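Local structure of serine-pyruvate aminotransferase (agxt) (3ZRP) at residues T12-V17 with M341-P346; G141-V146 with G169-K174; S276-G281 with N347-A352; V323-G328 with K334-G339. The protein probably catalyses transfer of an amino group from serine to pyruvate, using pyridoxal 5'-phosphate as its cofactor. All coordinates share one frame; numbering follows the deposited sequence.

Contact 1 of 4, residues T12-V17 with M341-P346; sequences TIKEDV and MGWVTP
Lys14 lies across one face of the Trp343 indole, and the two side chains cross at roughly a right angle. The apolar part is a CH-pi contact: CD of Lys14 sits 3.7 Å from the centroid of the five-membered ring of Trp343, only 8° off its normal. Beyond it the chain bends at its last torsion (chi4 42°), which carries the ammonium along the indole toward the benzene half. There the polar part begins, an off-centre cation-pi contact with Lys14 NZ 4.4 Å from the centroid of the six-membered ring of Trp343. Trp343 is modelled in two conformers; this geometry belongs to one of them, and in this conformer NE1 has no polar partner in the model. In this class-V, fold type I enzyme the contact joins the N-terminal segment to the C-terminal part of the same chain. Lys14 occupies the N-cap position of helix 15-20, and Trp343 stands in the loop between strand 335-339 and helix 346-363. Leu258 of helix 246-262 packs on both side chains, and Arg267 makes a further cation-pi contact with Trp343. No hydrogen bond joins the segments. Next to Lys14, Ile13 O accepts from Asn24 ND2 of the second subunit.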
loop_
_atom_site.group_PDB
_atom_site.type_symbol
_atom_site.label_atom_id
_atom_site.label_comp_id
_atom_site.label_asym_id
_atom_site.label_seq_id
_atom_site.Cartn_x
_atom_site.Cartn_y
_atom_site.Cartn_z
ATOM N N THR A 12 14.870 1.393 -12.701
ATOM C CA THR A 12 15.969 0.483 -12.344
ATOM C C THR A 12 16.286 0.518 -10.849
ATOM O O THR A 12 16.645 1.560 -10.290
ATOM C CB THR A 12 17.247 0.734 -13.187
ATOM O OG1 THR A 12 16.962 0.462 -14.564
ATOM C CG2 THR A 12 18.401 -0.169 -12.728
ATOM N N ILE A 13 16.127 -0.646 -10.221
ATOM C CA ILE A 13 16.367 -0.837 -8.798
ATOM C C ILE A 13 17.595 -1.743 -8.670
ATOM O O ILE A 13 17.699 -2.741 -9.378
ATOM C CB ILE A 13 15.125 -1.493 -8.104
ATOM C CG1 ILE A 13 13.886 -0.590 -8.254
ATOM C CG2 ILE A 13 15.413 -1.824 -6.635
ATOM C CD1 ILE A 13 12.586 -1.185 -7.712
ATOM N N LYS A 14 18.524 -1.387 -7.784
ATOM C CA LYS A 14 19.661 -2.252 -7.492
ATOM C C LYS A 14 19.221 -3.700 -7.252
ATOM O O LYS A 14 18.200 -3.948 -6.593
ATOM C CB LYS A 14 20.445 -1.727 -6.301
ATOM C CG LYS A 14 21.721 -1.023 -6.708
ATOM C CD LYS A 14 22.570 -0.709 -5.498
ATOM C CE LYS A 14 24.040 -0.626 -5.869
ATOM N NZ LYS A 14 24.229 0.098 -7.157
ATOM N N GLU A 15 19.979 -4.635 -7.825
ATOM C CA GLU A 15 19.672 -6.068 -7.730
ATOM C C GLU A 15 19.647 -6.558 -6.291
ATOM O O GLU A 15 18.777 -7.350 -5.928
ATOM C CB GLU A 15 20.650 -6.907 -8.568
ATOM C CG GLU A 15 20.071 -7.427 -9.893
ATOM C CD GLU A 15 19.367 -6.349 -10.684
ATOM O OE1 GLU A 15 19.852 -5.198 -10.676
ATOM O OE2 GLU A 15 18.328 -6.650 -11.310
ATOM N N ASP A 16 20.592 -6.075 -5.476
ATOM C CA ASP A 16 20.655 -6.422 -4.054
ATOM C C ASP A 16 19.335 -6.097 -3.356
ATOM O O ASP A 16 18.914 -6.812 -2.445
ATOM C CB ASP A 16 21.763 -5.641 -3.338
ATOM C CG ASP A 16 23.144 -5.981 -3.843
ATOM O OD1 ASP A 16 23.692 -7.024 -3.426
ATOM O OD2 ASP A 16 23.679 -5.190 -4.644
ATOM N N VAL A 17 18.708 -4.996 -3.776
ATOM C CA VAL A 17 17.477 -4.520 -3.143
ATOM C C VAL A 17 16.338 -5.451 -3.517
ATOM O O VAL A 17 15.642 -5.947 -2.628
ATOM C CB VAL A 17 17.148 -3.034 -3.492
ATOM C CG1 VAL A 17 15.833 -2.588 -2.838
ATOM C CG2 VAL A 17 18.283 -2.112 -3.056
ATOM N N MET A 341 18.247 10.293 -9.920
ATOM C CA MET A 341 18.100 10.097 -8.493
ATOM C C MET A 341 18.215 8.627 -8.096
ATOM O O MET A 341 17.955 7.731 -8.892
ATOM C CB MET A 341 16.766 10.671 -7.988
ATOM C CG MET A 341 15.540 9.845 -8.459
ATOM S SD MET A 341 13.960 10.516 -7.890
ATOM C CE MET A 341 13.491 11.505 -9.317
ATOM N N GLY A 342 18.613 8.390 -6.857
ATOM C CA GLY A 342 18.759 7.021 -6.346
ATOM C C GLY A 342 20.195 6.571 -6.539
ATOM O O GLY A 342 21.109 7.073 -5.864
ATOM N N TRP A 343 20.382 5.664 -7.499
ATOM C CA TRP A 343 21.705 5.074 -7.736
ATOM C C TRP A 343 22.399 5.595 -8.977
ATOM O O TRP A 343 23.348 4.996 -9.478
ATOM C CB TRP A 343 21.660 3.534 -7.657
ATOM C CG TRP A 343 21.511 3.102 -6.201
ATOM C CD1 TRP A 343 20.362 2.706 -5.570
ATOM C CD2 TRP A 343 22.533 3.129 -5.192
ATOM N NE1 TRP A 343 20.620 2.426 -4.248
ATOM C CE2 TRP A 343 21.941 2.686 -3.987
ATOM C CE3 TRP A 343 23.900 3.459 -5.197
ATOM C CZ2 TRP A 343 22.666 2.570 -2.796
ATOM C CZ3 TRP A 343 24.623 3.336 -4.015
ATOM C CH2 TRP A 343 24.004 2.902 -2.831
ATOM N N VAL A 344 21.946 6.755 -9.444
ATOM C CA VAL A 344 22.472 7.383 -10.660
ATOM C C VAL A 344 23.990 7.663 -10.574
ATOM O O VAL A 344 24.497 8.079 -9.520
ATOM C CB VAL A 344 21.637 8.643 -11.030
ATOM C CG1 VAL A 344 21.841 9.772 -10.001
ATOM C CG2 VAL A 344 21.913 9.116 -12.471
ATOM N N THR A 345 24.706 7.401 -11.672
ATOM C CA THR A 345 26.176 7.491 -11.685
ATOM C C THR A 345 26.663 8.532 -12.692
ATOM O O THR A 345 25.922 8.929 -13.588
ATOM C CB THR A 345 26.855 6.125 -12.069
ATOM O OG1 THR A 345 26.498 5.781 -13.418
ATOM C CG2 THR A 345 26.435 5.006 -11.145
ATOM N N PRO A 346 27.925 8.976 -12.554
ATOM C CA PRO A 346 28.531 9.804 -13.586
ATOM C C PRO A 346 28.338 9.238 -14.993
ATOM O O PRO A 346 28.022 9.998 -15.903
ATOM C CB PRO A 346 30.004 9.800 -13.186
ATOM C CG PRO A 346 29.942 9.803 -11.729
ATOM C CD PRO A 346 28.791 8.895 -11.371
#

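Contact 2 of 4, residues G141-V146 with G169-K174; sequences GVREPV and GAEEVK
Arg143 overlaps the carboxylate of Glu171 with two parts of its chain, CD and the terminal NH1. It belongs to a two-stranded antiparallel hairpin, 136-137 with 142-143, which carries a G1 beta bulge where Gly141 and Val142 both face Glu137. Glu171 comes from the loop before strand 182-186. The link is a salt bridge carried by one hydrogen bond: Arg143 NH1 donates to Glu171 OE1 at 3.0 Å, with a bent N-H...O angle of 141°. OE1 is met on its syn side but out of the carboxylate plane, and the guanidinium and carboxylate planes stand 68° apart. Arg143 leaves the strand fully extended through chi1 and chi2, which carries CD to 3.4 Å from Glu171 OE1, and the bend at chi3 (51°) swings the guanidinium round so that NH1 reaches the same oxygen. Both groups have a second anchor in the stretch before strand 301-305: Arg143 NH2 donates to Glu295 O, and Glu171 OE2 accepts from Asn299 N. Both side chains also touch Val136, a residue of the pyridoxal phosphate pocket. Further along the loop, a separate salt bridge joins Lys174 NZ to Glu172 OE2 at 2.9 Å, on the anti lone pair of that oxygen.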
loop_
_atom_site.group_PDB
_atom_site.type_symbol
_atom_site.label_atom_id
_atom_site.label_comp_id
_atom_site.label_asym_id
_atom_site.label_seq_id
_atom_site.Cartn_x
_atom_site.Cartn_y
_atom_site.Cartn_z
ATOM N N GLY A 141 11.064 20.342 -11.539
ATOM C CA GLY A 141 12.441 20.171 -11.067
ATOM C C GLY A 141 12.934 21.336 -10.226
ATOM O O GLY A 141 14.120 21.616 -10.180
ATOM N N VAL A 142 12.012 21.990 -9.522
ATOM C CA VAL A 142 12.310 23.175 -8.722
ATOM C C VAL A 142 12.395 22.825 -7.236
ATOM O O VAL A 142 11.459 22.245 -6.671
ATOM C CB VAL A 142 11.236 24.260 -8.972
ATOM C CG1 VAL A 142 11.306 25.366 -7.945
ATOM C CG2 VAL A 142 11.384 24.839 -10.380
ATOM N N ARG A 143 13.523 23.153 -6.609
ATOM C CA ARG A 143 13.751 22.884 -5.189
ATOM C C ARG A 143 13.460 24.161 -4.387
ATOM O O ARG A 143 14.021 25.229 -4.667
ATOM C CB ARG A 143 15.189 22.463 -4.928
ATOM C CG ARG A 143 15.542 22.147 -3.456
ATOM C CD ARG A 143 17.040 21.823 -3.256
ATOM N NE ARG A 143 17.831 22.879 -3.869
ATOM C CZ ARG A 143 18.699 22.734 -4.864
ATOM N NH1 ARG A 143 18.994 21.534 -5.361
ATOM N NH2 ARG A 143 19.284 23.822 -5.359
ATOM N N GLU A 144 12.580 24.039 -3.400
ATOM C CA GLU A 144 12.218 25.138 -2.521
ATOM C C GLU A 144 13.321 25.223 -1.466
ATOM O O GLU A 144 13.769 24.181 -0.979
ATOM C CB GLU A 144 10.867 24.821 -1.845
ATOM C CG GLU A 144 10.341 25.903 -0.861
ATOM C CD GLU A 144 9.857 27.189 -1.518
ATOM O OE1 GLU A 144 9.569 27.253 -2.710
ATOM O OE2 GLU A 144 9.767 28.207 -0.817
ATOM N N PRO A 145 13.766 26.459 -1.104
ATOM C CA PRO A 145 14.742 26.631 -0.011
ATOM C C PRO A 145 14.085 26.501 1.359
ATOM O O PRO A 145 13.832 27.493 2.062
ATOM C CB PRO A 145 15.286 28.057 -0.226
ATOM C CG PRO A 145 14.211 28.779 -0.956
ATOM C CD PRO A 145 13.474 27.726 -1.797
ATOM N N VAL A 146 13.899 25.252 1.753
ATOM C CA VAL A 146 13.127 24.921 2.937
ATOM C C VAL A 146 13.738 25.455 4.217
ATOM O O VAL A 146 12.998 26.026 5.030
ATOM C CB VAL A 146 12.755 23.400 3.002
ATOM C CG1 VAL A 146 11.763 23.066 1.872
ATOM C CG2 VAL A 146 13.972 22.517 2.909
ATOM N N GLY A 169 17.177 11.393 0.524
ATOM C CA GLY A 169 18.144 10.454 -0.019
ATOM C C GLY A 169 18.978 11.064 -1.126
ATOM O O GLY A 169 19.851 10.392 -1.675
ATOM N N ALA A 170 18.729 12.331 -1.462
ATOM C CA ALA A 170 19.467 12.976 -2.561
ATOM C C ALA A 170 19.865 14.430 -2.280
ATOM O O ALA A 170 20.951 14.861 -2.689
ATOM C CB ALA A 170 18.650 12.897 -3.856
ATOM N N GLU A 171 18.969 15.185 -1.643
ATOM C CA GLU A 171 19.212 16.592 -1.276
ATOM C C GLU A 171 19.515 16.596 0.205
ATOM O O GLU A 171 19.103 15.677 0.931
ATOM C CB GLU A 171 17.981 17.495 -1.549
ATOM C CG GLU A 171 17.359 17.401 -2.962
ATOM C CD GLU A 171 18.015 18.308 -4.011
ATOM O OE1 GLU A 171 18.985 19.033 -3.708
ATOM O OE2 GLU A 171 17.551 18.312 -5.160
ATOM N N GLU A 172 20.244 17.610 0.675
ATOM C CA GLU A 172 20.404 17.779 2.121
ATOM C C GLU A 172 19.032 17.886 2.799
ATOM O O GLU A 172 18.177 18.676 2.371
ATOM C CB GLU A 172 21.236 19.015 2.466
ATOM C CG GLU A 172 21.566 19.071 3.953
ATOM C CD GLU A 172 22.183 20.393 4.423
ATOM O OE1 GLU A 172 22.161 21.401 3.680
ATOM O OE2 GLU A 172 22.680 20.418 5.569
ATOM N N VAL A 173 18.821 17.070 3.822
ATOM C CA VAL A 173 17.611 17.152 4.642
ATOM C C VAL A 173 18.057 17.114 6.102
ATOM O O VAL A 173 18.785 16.195 6.504
ATOM C CB VAL A 173 16.616 15.982 4.355
ATOM C CG1 VAL A 173 15.475 15.966 5.396
ATOM C CG2 VAL A 173 16.085 16.076 2.878
ATOM N N LYS A 174 17.619 18.109 6.878
ATOM C CA LYS A 174 17.972 18.210 8.293
ATOM C C LYS A 174 16.713 18.437 9.108
ATOM O O LYS A 174 16.460 19.552 9.578
ATOM C CB LYS A 174 18.953 19.381 8.514
ATOM C CG LYS A 174 20.336 19.203 7.881
ATOM C CD LYS A 174 21.265 18.422 8.810
ATOM C CE LYS A 174 22.161 17.461 8.032
ATOM N NZ LYS A 174 23.218 18.176 7.255
#

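Contact 3 of 4, residues S276-G281 with N347-A352; sequences SAIRAG and NDAIIA
Ile278 and Ala349 meet through one branch of the isoleucine and the single methyl of the alanine. The CB of Ala349 points at the other helix, whereas the bond to CB in Ile278 runs alongside it, so that the isoleucine has to reach over with its longer arm. A chi1 of -73° sets CG1 anti to the carbonyl carbon and turns that arm toward Ala349. CG1 of Ile278 lies 3.7 Å from CB of Ala349 and 3.9 Å from its CA, while CD1 of Ile278 rests farther out, 4.2 Å from the same methyl. The shorter branch, CG2, anti to the backbone N, takes the other direction from CB and points away from this pair. Beside it, the CB of Ala277 faces the CB of Ala349 at a looser 4.5 Å, and Ala277 also touches Val379 and Leu380 of helix 372-381. All the atoms that meet are apolar and buried, and no hydrogen bond crosses the interface. Because Ala349 offers no more than a methyl beyond its backbone, the helices can approach closely: the CA atoms of Ile278 and Ala349 are 5.6 Å apart. This is helix-helix packing at an alanine, joining helix 264-284 to helix 346-363 away from the cofactor, in the C-terminal alpha/beta part of the fold type I aminotransferase architecture.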
loop_
_atom_site.group_PDB
_atom_site.type_symbol
_atom_site.label_atom_id
_atom_site.label_comp_id
_atom_site.label_asym_id
_atom_site.label_seq_id
_atom_site.Cartn_x
_atom_site.Cartn_y
_atom_site.Cartn_z
ATOM N N SER A 276 24.642 18.565 -11.726
ATOM C CA SER A 276 25.400 19.678 -12.298
ATOM C C SER A 276 26.002 19.280 -13.647
ATOM O O SER A 276 26.013 20.079 -14.590
ATOM C CB SER A 276 26.517 20.133 -11.349
ATOM O OG SER A 276 26.030 20.621 -10.122
ATOM N N ALA A 277 26.490 18.037 -13.743
ATOM C CA ALA A 277 27.068 17.520 -14.995
ATOM C C ALA A 277 26.039 17.454 -16.103
ATOM O O ALA A 277 26.322 17.887 -17.220
ATOM C CB ALA A 277 27.756 16.128 -14.811
ATOM N N ILE A 278 24.844 16.926 -15.804
ATOM C CA ILE A 278 23.770 16.836 -16.801
ATOM C C ILE A 278 23.346 18.238 -17.237
ATOM O O ILE A 278 23.145 18.489 -18.430
ATOM C CB ILE A 278 22.517 16.018 -16.277
ATOM C CG1 ILE A 278 22.840 14.516 -16.233
ATOM C CG2 ILE A 278 21.269 16.261 -17.150
ATOM C CD1 ILE A 278 21.909 13.681 -15.355
ATOM N N ARG A 279 23.206 19.144 -16.269
ATOM C CA ARG A 279 22.806 20.529 -16.570
ATOM C C ARG A 279 23.828 21.227 -17.477
ATOM O O ARG A 279 23.439 21.895 -18.444
ATOM C CB ARG A 279 22.591 21.330 -15.280
ATOM C CG ARG A 279 21.257 20.988 -14.596
ATOM C CD ARG A 279 20.842 22.055 -13.597
ATOM N NE ARG A 279 21.802 22.121 -12.505
ATOM C CZ ARG A 279 21.715 21.431 -11.382
ATOM N NH1 ARG A 279 20.663 20.611 -11.166
ATOM N NH2 ARG A 279 22.677 21.583 -10.473
ATOM N N ALA A 280 25.111 21.044 -17.160
ATOM C CA ALA A 280 26.222 21.545 -17.982
ATOM C C ALA A 280 26.084 21.067 -19.411
ATOM O O ALA A 280 26.229 21.857 -20.362
ATOM C CB ALA A 280 27.565 21.111 -17.393
ATOM N N GLY A 281 25.770 19.781 -19.571
ATOM C CA GLY A 281 25.554 19.210 -20.886
ATOM C C GLY A 281 24.362 19.786 -21.622
ATOM O O GLY A 281 24.411 19.967 -22.839
ATOM N N ASN A 347 28.494 7.922 -15.167
ATOM C CA ASN A 347 28.305 7.298 -16.492
ATOM C C ASN A 347 26.887 7.427 -17.038
ATOM O O ASN A 347 26.707 7.616 -18.252
ATOM C CB ASN A 347 28.756 5.826 -16.497
ATOM C CG ASN A 347 30.280 5.679 -16.429
ATOM O OD1 ASN A 347 31.019 6.617 -16.739
ATOM N ND2 ASN A 347 30.744 4.513 -16.002
ATOM N N ASP A 348 25.883 7.350 -16.159
ATOM C CA ASP A 348 24.502 7.603 -16.578
ATOM C C ASP A 348 24.342 9.023 -17.144
ATOM O O ASP A 348 23.607 9.217 -18.113
ATOM C CB ASP A 348 23.510 7.383 -15.427
ATOM C CG ASP A 348 23.506 5.949 -14.922
ATOM O OD1 ASP A 348 23.752 5.031 -15.720
ATOM O OD2 ASP A 348 23.266 5.745 -13.723
ATOM N N ALA A 349 25.040 9.994 -16.540
ATOM C CA ALA A 349 25.028 11.382 -17.025
ATOM C C ALA A 349 25.570 11.476 -18.468
ATOM O O ALA A 349 24.935 12.098 -19.337
ATOM C CB ALA A 349 25.784 12.309 -16.068
ATOM N N ILE A 350 26.713 10.828 -18.725
ATOM C CA ILE A 350 27.278 10.763 -20.079
ATOM C C ILE A 350 26.254 10.196 -21.064
ATOM O O ILE A 350 25.985 10.803 -22.109
ATOM C CB ILE A 350 28.602 9.947 -20.136
ATOM C CG1 ILE A 350 29.701 10.650 -19.338
ATOM C CG2 ILE A 350 29.075 9.767 -21.588
ATOM C CD1 ILE A 350 30.763 9.711 -18.792
ATOM N N ILE A 351 25.678 9.042 -20.722
ATOM C CA ILE A 351 24.712 8.373 -21.592
ATOM C C ILE A 351 23.475 9.238 -21.838
ATOM O O ILE A 351 23.024 9.383 -22.979
ATOM C CB ILE A 351 24.333 6.983 -21.032
ATOM C CG1 ILE A 351 25.552 6.053 -21.118
ATOM C CG2 ILE A 351 23.195 6.357 -21.807
ATOM C CD1 ILE A 351 26.163 5.967 -22.518
ATOM N N ALA A 352 22.935 9.830 -20.777
ATOM C CA ALA A 352 21.722 10.659 -20.928
ATOM C C ALA A 352 21.894 11.786 -21.972
ATOM O O ALA A 352 21.054 11.952 -22.870
ATOM C CB ALA A 352 21.290 11.228 -19.555
#

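Contact 4 of 4, residues V323-G328 with K334-G339; sequences VEFAPG and KYFRIG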
loop_
_atom_site.group_PDB
_atom_site.type_symbol
_atom_site.label_atom_id
_atom_site.label_comp_id
_atom_site.label_asym_id
_atom_site.label_seq_id
_atom_site.Cartn_x
_atom_site.Cartn_y
_atom_site.Cartn_z
ATOM N N VAL A 323 17.843 4.941 -23.147
ATOM C CA VAL A 323 17.366 5.582 -21.894
ATOM C C VAL A 323 15.861 5.897 -21.944
ATOM O O VAL A 323 15.352 6.349 -22.972
ATOM C CB VAL A 323 18.139 6.916 -21.570
ATOM C CG1 VAL A 323 17.718 7.504 -20.219
ATOM C CG2 VAL A 323 19.634 6.709 -21.581
ATOM N N GLU A 324 15.161 5.669 -20.833
ATOM C CA GLU A 324 13.775 6.135 -20.674
ATOM C C GLU A 324 13.704 7.366 -19.757
ATOM O O GLU A 324 14.168 7.319 -18.624
ATOM C CB GLU A 324 12.880 5.014 -20.133
ATOM C CG GLU A 324 11.395 5.380 -20.050
ATOM C CD GLU A 324 10.502 4.187 -19.767
ATOM O OE1 GLU A 324 10.875 3.049 -20.122
ATOM O OE2 GLU A 324 9.415 4.385 -19.187
ATOM N N PHE A 325 13.133 8.460 -20.260
ATOM C CA PHE A 325 12.921 9.693 -19.482
ATOM C C PHE A 325 11.447 9.780 -19.038
ATOM O O PHE A 325 10.730 8.793 -19.135
ATOM C CB PHE A 325 13.314 10.897 -20.337
ATOM C CG PHE A 325 14.774 10.926 -20.724
ATOM C CD1 PHE A 325 15.770 11.074 -19.749
ATOM C CD2 PHE A 325 15.160 10.832 -22.059
ATOM C CE1 PHE A 325 17.112 11.114 -20.098
ATOM C CE2 PHE A 325 16.503 10.877 -22.411
ATOM C CZ PHE A 325 17.479 11.015 -21.438
ATOM N N ALA A 326 11.001 10.938 -18.547
ATOM C CA ALA A 326 9.592 11.146 -18.196
ATOM C C ALA A 326 8.965 12.304 -18.977
ATOM O O ALA A 326 9.669 13.247 -19.360
ATOM C CB ALA A 326 9.410 11.339 -16.658
ATOM N N PRO A 327 7.640 12.243 -19.231
ATOM C CA PRO A 327 6.999 13.349 -19.938
ATOM C C PRO A 327 6.856 14.595 -19.067
ATOM O O PRO A 327 6.960 14.509 -17.850
ATOM C CB PRO A 327 5.616 12.791 -20.302
ATOM C CG PRO A 327 5.347 11.755 -19.286
ATOM C CD PRO A 327 6.675 11.186 -18.868
ATOM N N GLY A 328 6.647 15.737 -19.705
ATOM C CA GLY A 328 6.394 16.995 -19.013
ATOM C C GLY A 328 4.917 17.160 -18.726
ATOM O O GLY A 328 4.085 16.799 -19.550
ATOM N N LYS A 334 6.518 23.302 -22.792
ATOM C CA LYS A 334 6.630 22.148 -23.684
ATOM C C LYS A 334 7.994 21.531 -23.378
ATOM O O LYS A 334 9.039 22.132 -23.656
ATOM C CB LYS A 334 6.516 22.567 -25.157
ATOM C CG LYS A 334 6.375 21.416 -26.133
ATOM C CD LYS A 334 6.174 21.942 -27.549
ATOM C CE LYS A 334 6.476 20.882 -28.603
ATOM N NZ LYS A 334 7.006 21.474 -29.867
ATOM N N TYR A 335 7.983 20.347 -22.769
ATOM C CA TYR A 335 9.201 19.785 -22.192
ATOM C C TYR A 335 9.131 18.290 -21.906
ATOM O O TYR A 335 8.055 17.680 -21.957
ATOM C CB TYR A 335 9.584 20.557 -20.907
ATOM C CG TYR A 335 8.705 20.288 -19.679
ATOM C CD1 TYR A 335 7.350 20.584 -19.685
ATOM C CD2 TYR A 335 9.263 19.757 -18.499
ATOM C CE1 TYR A 335 6.541 20.360 -18.549
ATOM C CE2 TYR A 335 8.477 19.536 -17.357
ATOM C CZ TYR A 335 7.118 19.838 -17.393
ATOM O OH TYR A 335 6.337 19.594 -16.292
ATOM N N PHE A 336 10.294 17.706 -21.616
ATOM C CA PHE A 336 10.370 16.381 -21.004
ATOM C C PHE A 336 11.234 16.493 -19.758
ATOM O O PHE A 336 11.904 17.495 -19.548
ATOM C CB PHE A 336 10.886 15.302 -21.997
ATOM C CG PHE A 336 12.346 15.436 -22.355
ATOM C CD1 PHE A 336 12.754 16.295 -23.372
ATOM C CD2 PHE A 336 13.318 14.705 -21.671
ATOM C CE1 PHE A 336 14.105 16.437 -23.709
ATOM C CE2 PHE A 336 14.679 14.838 -21.998
ATOM C CZ PHE A 336 15.069 15.709 -23.025
ATOM N N ARG A 337 11.213 15.476 -18.912
ATOM C CA ARG A 337 11.982 15.512 -17.683
ATOM C C ARG A 337 13.021 14.417 -17.611
ATOM O O ARG A 337 12.787 13.282 -18.040
ATOM C CB ARG A 337 11.056 15.384 -16.480
ATOM C CG ARG A 337 10.194 16.617 -16.243
ATOM C CD ARG A 337 9.231 16.348 -15.081
ATOM N NE ARG A 337 8.190 15.400 -15.475
ATOM C CZ ARG A 337 7.379 14.762 -14.632
ATOM N NH1 ARG A 337 7.479 14.948 -13.321
ATOM N NH2 ARG A 337 6.431 13.944 -15.094
ATOM N N ILE A 338 14.161 14.763 -17.023
ATOM C CA ILE A 338 15.187 13.798 -16.700
ATOM C C ILE A 338 15.149 13.541 -15.206
ATOM O O ILE A 338 15.302 14.457 -14.413
ATOM C CB ILE A 338 16.613 14.300 -17.099
ATOM C CG1 ILE A 338 16.657 14.776 -18.556
ATOM C CG2 ILE A 338 17.655 13.196 -16.872
ATOM C CD1 ILE A 338 17.965 15.528 -18.901
ATOM N N GLY A 339 14.950 12.287 -14.822
ATOM C CA GLY A 339 15.065 11.887 -13.444
ATOM C C GLY A 339 16.456 11.376 -13.208
ATOM O O GLY A 339 16.895 10.463 -13.913
HETATM O O HOH W 1 6.443 15.627 -22.291
#
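An antiparallel beta hairpin, strand 326-327 with strand 335-339, shows how a short ladder is reinforced by side chains. Ala326 and Arg337 form its hydrogen-bonded pair, Ala326 N to Arg337 O at 3.0 Å and Arg337 N to Ala326 O at 2.7 Å, both nearly straight. Arg337 then grips the next carbonyl side-on: NE and NH2 both donate to Pro327 O, at 2.8 and 2.9 Å, with the oxygen in the guanidinium plane. NH1 donates to the carbonyl of Thr138, a cofactor-binding residue, so all three guanidinium nitrogens are bonded to backbone carbonyls, which should restrict its rotation. Toward the hairpin loop, Gly328 CA lies 3.5 Å from the centroid of the Tyr335 ring, over its face. The Tyr335 hydroxyl bonds to Ser139 O and Val329 N. A water accepts from Gly328 N and donates to Tyr335 O. On the face of the hairpin bearing Phe336 and Ile338, away from Arg337, the Phe325 and Phe336 rings meet obliquely, planes 48° apart, and Phe325 CE1 touches Ile338 CG2 at 3.9 Å. Phe325 and Ile338 both pack on Ile356 of helix 346-363, Phe325 and Pro327 on helix 311-319, and strand 301-305 flanks strand 335-339 as the sheet's third strand.

Contacts 3 and 4 form one packed body, with centres 14 Å apart: Ile351 CG2 meets Val323 CG2 at 3.6 Å, and Ile278 CG2 meets Ile338 CD1 at 3.8 Å. The chain runs from strand 335-339 of contact 4 through the loop 341-346 of contact 1 into helix 346-363 of contact 3. Contact 2 touches none of the others, although its nearest atoms come within about 5 Å of contact 1 and about 6 Å of contacts 3 and 4. Arg337 of contact 4 lies about 7 Å from pyridoxal phosphate and Arg143 of contact 2 about 11 Å (nearest side-chain atoms), while Met341 of contact 1 touches pocket residue Lys189. Contact 3 lies away from the site.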